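Local coordinates for protein gamma-hexachlorocyclohexane dehydrochlorinase (Sphingomonas paucimobilis, PDB 3A76) that catalyses two successive 1,2-anti dehydrochlorinations of the pollutant gamma-hexachlorocyclohexane (lindane), yielding a tetrachlorocyclohexadiene by way of gamma-pentachlorocyclohexene, at residues D135-R140 and S147-C152; P86-C91 and V114-N119. All blocks are in the same frame, centred on the assembly; numbering follows the deposited sequence.

Interaction 1. Residues D135-R140 and S147-C152; sequences DEYERR and SKRNAC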
loop_
_atom_site.group_PDB
_atom_site.type_symbol
_atom_site.label_atom_id
_atom_site.label_comp_id
_atom_site.label_asym_id
_atom_site.label_seq_id
_atom_site.Cartn_x
_atom_site.Cartn_y
_atom_site.Cartn_z
ATOM N N ASP B 135 7.740 5.831 14.055
ATOM C CA ASP B 135 9.134 5.673 13.710
ATOM C C ASP B 135 9.910 6.973 13.862
ATOM O O ASP B 135 9.348 8.076 13.758
ATOM C CB ASP B 135 9.271 5.197 12.251
ATOM C CG ASP B 135 8.671 3.820 12.006
ATOM O OD1 ASP B 135 8.247 3.563 10.855
ATOM O OD2 ASP B 135 8.642 2.993 12.939
ATOM N N GLU B 136 11.212 6.815 14.093
ATOM C CA GLU B 136 12.167 7.902 14.003
ATOM C C GLU B 136 13.279 7.433 13.111
ATOM O O GLU B 136 13.735 6.293 13.239
ATOM C CB GLU B 136 12.745 8.231 15.368
ATOM C CG GLU B 136 11.779 8.849 16.362
ATOM C CD GLU B 136 12.448 9.060 17.710
ATOM O OE1 GLU B 136 11.745 9.044 18.735
ATOM O OE2 GLU B 136 13.694 9.207 17.737
ATOM N N TYR B 137 13.707 8.311 12.212
ATOM C CA TYR B 137 14.825 8.044 11.307
ATOM C C TYR B 137 15.955 9.052 11.533
ATOM O O TYR B 137 15.716 10.221 11.842
ATOM C CB TYR B 137 14.378 8.091 9.835
ATOM C CG TYR B 137 13.210 7.188 9.520
ATOM C CD1 TYR B 137 11.894 7.654 9.608
ATOM C CD2 TYR B 137 13.419 5.865 9.147
ATOM C CE1 TYR B 137 10.804 6.820 9.320
ATOM C CE2 TYR B 137 12.346 5.023 8.863
ATOM C CZ TYR B 137 11.041 5.499 8.950
ATOM O OH TYR B 137 9.991 4.646 8.665
ATOM N N GLU B 138 17.188 8.593 11.369
ATOM C CA GLU B 138 18.342 9.430 11.642
ATOM C C GLU B 138 19.361 9.327 10.526
ATOM O O GLU B 138 19.717 8.221 10.096
ATOM C CB GLU B 138 18.971 9.023 12.973
ATOM C CG GLU B 138 20.098 9.906 13.461
ATOM C CD GLU B 138 20.446 9.606 14.904
ATOM O OE1 GLU B 138 19.548 9.718 15.773
ATOM O OE2 GLU B 138 21.610 9.246 15.165
ATOM N N ARG B 139 19.828 10.486 10.070
ATOM C CA ARG B 139 20.848 10.556 9.035
ATOM C C ARG B 139 22.219 10.838 9.656
ATOM O O ARG B 139 22.430 11.885 10.283
ATOM C CB ARG B 139 20.486 11.636 8.025
ATOM C CG ARG B 139 21.245 11.560 6.716
ATOM C CD ARG B 139 21.556 12.968 6.290
ATOM N NE ARG B 139 21.244 13.245 4.898
ATOM C CZ ARG B 139 20.418 14.215 4.502
ATOM N NH1 ARG B 139 19.814 15.001 5.390
ATOM N NH2 ARG B 139 20.200 14.410 3.212
ATOM N N ARG B 140 23.134 9.887 9.497
ATOM C CA ARG B 140 24.510 10.046 9.942
ATOM C C ARG B 140 25.442 9.849 8.760
ATOM O O ARG B 140 25.577 8.729 8.257
ATOM C CB ARG B 140 24.864 9.028 11.029
ATOM C CG ARG B 140 23.966 9.026 12.245
ATOM C CD ARG B 140 24.354 7.896 13.169
ATOM N NE ARG B 140 23.356 7.673 14.211
ATOM C CZ ARG B 140 23.445 6.744 15.164
ATOM N NH1 ARG B 140 24.488 5.922 15.235
ATOM N NH2 ARG B 140 22.469 6.631 16.053
ATOM N N SER B 147 16.138 5.046 13.711
ATOM C CA SER B 147 16.596 5.346 15.058
ATOM C C SER B 147 15.656 4.677 16.049
ATOM O O SER B 147 16.061 4.274 17.144
ATOM C CB SER B 147 16.602 6.847 15.301
ATOM O OG SER B 147 16.372 7.098 16.682
ATOM N N LYS B 148 14.388 4.572 15.667
ATOM C CA LYS B 148 13.397 3.939 16.521
ATOM C C LYS B 148 12.261 3.416 15.657
ATOM O O LYS B 148 12.035 3.909 14.544
ATOM C CB LYS B 148 12.865 4.938 17.562
ATOM C CG LYS B 148 12.502 4.329 18.910
ATOM C CD LYS B 148 12.333 5.399 20.010
ATOM C CE LYS B 148 13.677 5.957 20.533
ATOM N NZ LYS B 148 14.438 5.017 21.411
ATOM N N ARG B 149 11.573 2.401 16.178
ATOM C CA ARG B 149 10.304 1.945 15.646
ATOM C C ARG B 149 9.482 1.447 16.801
ATOM O O ARG B 149 9.944 0.598 17.559
ATOM C CB ARG B 149 10.469 0.811 14.602
ATOM C CG ARG B 149 9.169 -0.007 14.365
ATOM C CD ARG B 149 9.061 -0.635 12.974
ATOM N NE ARG B 149 8.748 0.358 11.950
ATOM C CZ ARG B 149 8.512 0.102 10.660
ATOM N NH1 ARG B 149 8.243 1.114 9.844
ATOM N NH2 ARG B 149 8.543 -1.142 10.172
ATOM N N ASN B 150 8.269 1.977 16.937
ATOM C CA ASN B 150 7.258 1.318 17.762
ATOM C C ASN B 150 6.158 0.730 16.866
ATOM O O ASN B 150 5.650 1.390 15.953
ATOM C CB ASN B 150 6.687 2.268 18.834
ATOM C CG ASN B 150 5.670 1.595 19.740
ATOM O OD1 ASN B 150 4.474 1.564 19.435
ATOM N ND2 ASN B 150 6.137 1.066 20.875
ATOM N N ALA B 151 5.822 -0.524 17.126
ATOM C CA ALA B 151 4.779 -1.208 16.410
ATOM C C ALA B 151 3.689 -1.486 17.409
ATOM O O ALA B 151 3.910 -2.142 18.418
ATOM C CB ALA B 151 5.300 -2.498 15.820
ATOM N N CYS B 152 2.503 -0.977 17.108
ATOM C CA CYS B 152 1.361 -1.107 17.981
ATOM C C CYS B 152 0.272 -1.800 17.181
ATOM O O CYS B 152 -0.115 -1.311 16.118
ATOM C CB CYS B 152 0.900 0.290 18.421
ATOM S SG CYS B 152 -0.648 0.319 19.343
#
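D135 and R149 form a side-on salt bridge between the strands of an antiparallel beta hairpin, 125-140 and 143-158, neighbours in the curved sheet of this SnoaL-like domain. R149 uses two nitrogens, one for each carboxylate oxygen: NH1 reaches D135 OD1 at 2.6 Å, and NE reaches D135 OD2 at 2.8 Å. Both hydrogen bonds are almost straight and reach the oxygens on their syn sides. The two oxygens lie in the guanidinium plane, although the carboxylate is turned 26° against it. Arginine suits the place because its chain bends at chi3 (-75°), bringing NE and NH1 alongside the shorter aspartate, and two bonds fix the rotation of both groups in a buried setting.

Directly opposite each other across the strands, as a non-hydrogen-bonded pair, the two residues send their side chains to the same face of the sheet. On that face F133 makes a cation-pi contact with the guanidinium, and Y37 of helix 22-45 touches the arginine. K40 NZ comes close to R149 NH2, a like-charge approach that the carboxylate would probably moderate.

E136 and K148 send their side chains to the other face. There the aliphatic part of K148 runs beside the glutamate, K148 CB lying 4.0 Å from E136 CB, while K148 NZ stays 5.5 Å from E136 OE1, too far for a salt bridge, though the opposite charges probably attract weakly.

Here strand 143-158 carries the extra residue of a classic beta bulge, S147 and K148 both facing E136. E136 N donates to K148 O at 3.1 Å. E136 O accepts from both K148 N (3.0 Å) and S147 N (2.7 Å), on the same side of its carbonyl plane.

Interaction 2. Residues P86-C91 and V114-N119; sequences PMFHEC and VLLLGN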
loop_
_atom_site.group_PDB
_atom_site.type_symbol
_atom_site.label_atom_id
_atom_site.label_comp_id
_atom_site.label_asym_id
_atom_site.label_seq_id
_atom_site.Cartn_x
_atom_site.Cartn_y
_atom_site.Cartn_z
ATOM N N PRO B 86 10.179 -18.068 13.934
ATOM C CA PRO B 86 9.533 -19.253 14.533
ATOM C C PRO B 86 8.025 -19.147 14.765
ATOM O O PRO B 86 7.356 -20.167 14.808
ATOM C CB PRO B 86 10.256 -19.422 15.880
ATOM C CG PRO B 86 11.529 -18.663 15.738
ATOM C CD PRO B 86 11.238 -17.524 14.803
ATOM N N MET B 87 7.497 -17.933 14.908
ATOM C CA MET B 87 6.062 -17.703 15.175
ATOM C C MET B 87 5.134 -18.064 14.000
ATOM O O MET B 87 4.000 -18.514 14.202
ATOM C CB MET B 87 5.850 -16.234 15.577
ATOM C CG MET B 87 4.454 -15.894 16.076
ATOM S SD MET B 87 4.298 -14.176 16.637
ATOM C CE MET B 87 4.912 -14.325 18.319
ATOM N N PHE B 88 5.624 -17.853 12.780
ATOM C CA PHE B 88 4.828 -17.990 11.558
ATOM C C PHE B 88 5.436 -19.016 10.608
ATOM O O PHE B 88 6.664 -19.111 10.498
ATOM C CB PHE B 88 4.837 -16.671 10.787
ATOM C CG PHE B 88 4.041 -15.562 11.417
ATOM C CD1 PHE B 88 2.692 -15.407 11.116
ATOM C CD2 PHE B 88 4.665 -14.622 12.240
ATOM C CE1 PHE B 88 1.965 -14.371 11.655
ATOM C CE2 PHE B 88 3.935 -13.575 12.800
ATOM C CZ PHE B 88 2.582 -13.444 12.505
ATOM N N HIS B 89 4.599 -19.747 9.880
ATOM C CA HIS B 89 5.117 -20.532 8.751
ATOM C C HIS B 89 5.574 -19.579 7.653
ATOM O O HIS B 89 6.695 -19.673 7.144
ATOM C CB HIS B 89 4.088 -21.543 8.251
ATOM C CG HIS B 89 3.919 -22.701 9.178
ATOM N ND1 HIS B 89 4.954 -23.568 9.472
ATOM C CD2 HIS B 89 2.855 -23.116 9.901
ATOM C CE1 HIS B 89 4.526 -24.473 10.332
ATOM N NE2 HIS B 89 3.260 -24.220 10.609
ATOM N N GLU B 90 4.688 -18.653 7.317
ATOM C CA GLU B 90 5.038 -17.458 6.577
ATOM C C GLU B 90 4.091 -16.329 6.948
ATOM O O GLU B 90 3.054 -16.535 7.585
ATOM C CB GLU B 90 5.055 -17.650 5.036
ATOM C CG GLU B 90 4.275 -18.809 4.360
ATOM C CD GLU B 90 2.981 -19.232 5.026
ATOM O OE1 GLU B 90 2.153 -18.388 5.381
ATOM O OE2 GLU B 90 2.774 -20.447 5.170
ATOM N N CYS B 91 4.456 -15.128 6.536
ATOM C CA CYS B 91 3.590 -13.985 6.715
ATOM C C CYS B 91 3.898 -12.998 5.614
ATOM O O CYS B 91 4.936 -13.095 4.956
ATOM C CB CYS B 91 3.814 -13.339 8.091
ATOM S SG CYS B 91 5.474 -12.785 8.304
ATOM N N VAL B 114 0.186 -0.846 8.690
ATOM C CA VAL B 114 0.536 -2.111 8.056
ATOM C C VAL B 114 -0.615 -3.070 8.158
ATOM O O VAL B 114 -1.289 -3.132 9.178
ATOM C CB VAL B 114 1.854 -2.757 8.633
ATOM C CG1 VAL B 114 1.686 -3.196 10.099
ATOM C CG2 VAL B 114 2.339 -3.932 7.744
ATOM N N LEU B 115 -0.826 -3.813 7.084
ATOM C CA LEU B 115 -1.710 -4.964 7.098
ATOM C C LEU B 115 -0.852 -6.209 6.952
ATOM O O LEU B 115 -0.109 -6.363 5.954
ATOM C CB LEU B 115 -2.730 -4.837 5.966
ATOM C CG LEU B 115 -4.030 -5.646 5.878
ATOM C CD1 LEU B 115 -3.965 -6.637 4.739
ATOM C CD2 LEU B 115 -4.509 -6.258 7.203
ATOM N N LEU B 116 -0.942 -7.080 7.959
ATOM C CA LEU B 116 -0.220 -8.343 7.988
ATOM C C LEU B 116 -1.163 -9.529 7.872
ATOM O O LEU B 116 -2.091 -9.677 8.677
ATOM C CB LEU B 116 0.607 -8.488 9.280
ATOM C CG LEU B 116 1.371 -9.806 9.563
ATOM C CD1 LEU B 116 2.540 -9.588 10.482
ATOM C CD2 LEU B 116 0.474 -10.896 10.181
ATOM N N LEU B 117 -0.891 -10.384 6.891
ATOM C CA LEU B 117 -1.534 -11.700 6.766
ATOM C C LEU B 117 -0.485 -12.788 6.949
ATOM O O LEU B 117 0.588 -12.717 6.359
ATOM C CB LEU B 117 -2.160 -11.848 5.382
ATOM C CG LEU B 117 -3.106 -10.758 4.917
ATOM C CD1 LEU B 117 -3.506 -10.989 3.456
ATOM C CD2 LEU B 117 -4.310 -10.719 5.831
ATOM N N GLY B 118 -0.790 -13.796 7.764
ATOM C CA GLY B 118 0.157 -14.877 7.998
ATOM C C GLY B 118 -0.441 -16.162 8.517
ATOM O O GLY B 118 -1.617 -16.222 8.834
ATOM N N ASN B 119 0.380 -17.204 8.571
ATOM C CA ASN B 119 -0.018 -18.441 9.235
ATOM C C ASN B 119 0.841 -18.662 10.466
ATOM O O ASN B 119 2.059 -18.779 10.360
ATOM C CB ASN B 119 0.096 -19.661 8.307
ATOM C CG ASN B 119 -1.089 -19.807 7.381
ATOM O OD1 ASN B 119 -2.233 -19.793 7.816
ATOM N ND2 ASN B 119 -0.815 -19.978 6.092
#
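This is an antiparallel backbone contact at one end of the beta hairpin formed by strands 88-102 and 107-120, where the chain has just left helix 72-87 and enters the sheet. N119 is the main partner: its O accepts from H89 N at 2.8 Å, and its N donates to E90 O at 2.9 Å, so both of its backbone polar groups are used.

C91 and G118 follow as a non-hydrogen-bonded pair with their CA atoms only 3.8 Å apart. Having no side chain, G118 lets the C91 backbone and the F88 ring come this close. That ring, on the first residue beyond the helix and with CG beside the backbone N (chi1 -71°), carries C91 CB over one face, offset toward the rim, and F88 CZ meets L116 CD2 at 4.0 Å.

On the face of the sheet opposite C91, the side chains of E90 and N119 lie side by side with carboxylate and amide planes nearly perpendicular (85°). Their stronger polar partners are different: Y155 OH of the second subunit bonds E90 OE1, while S126 OG and F164 O hold the N119 amide. Between the two side chains the one bond is weak, N119 ND2 to E90 OE1 at 3.4 Å.

In the fold
The residues of interaction 2 all precede those of interaction 1 in the sequence, and the two belong to one sheet, where strands 107-120 and 125-140 are neighbours. Their centres lie 22 Å apart, on opposite sides of the chain's centre, and their nearest atoms about 7 Å apart. H93, inferred to be the proton acceptor, relates to both: the L116 side chain of interaction 2 is about 3 Å from its side chain, that of R149 in interaction 1 about 7 Å. A bound spermidine is about 4 Å from the L116 side chain, and a spermidine lies about 7 Å from that of R149. Interaction 2 also reaches other subunits; interaction 1 stays within its own chain.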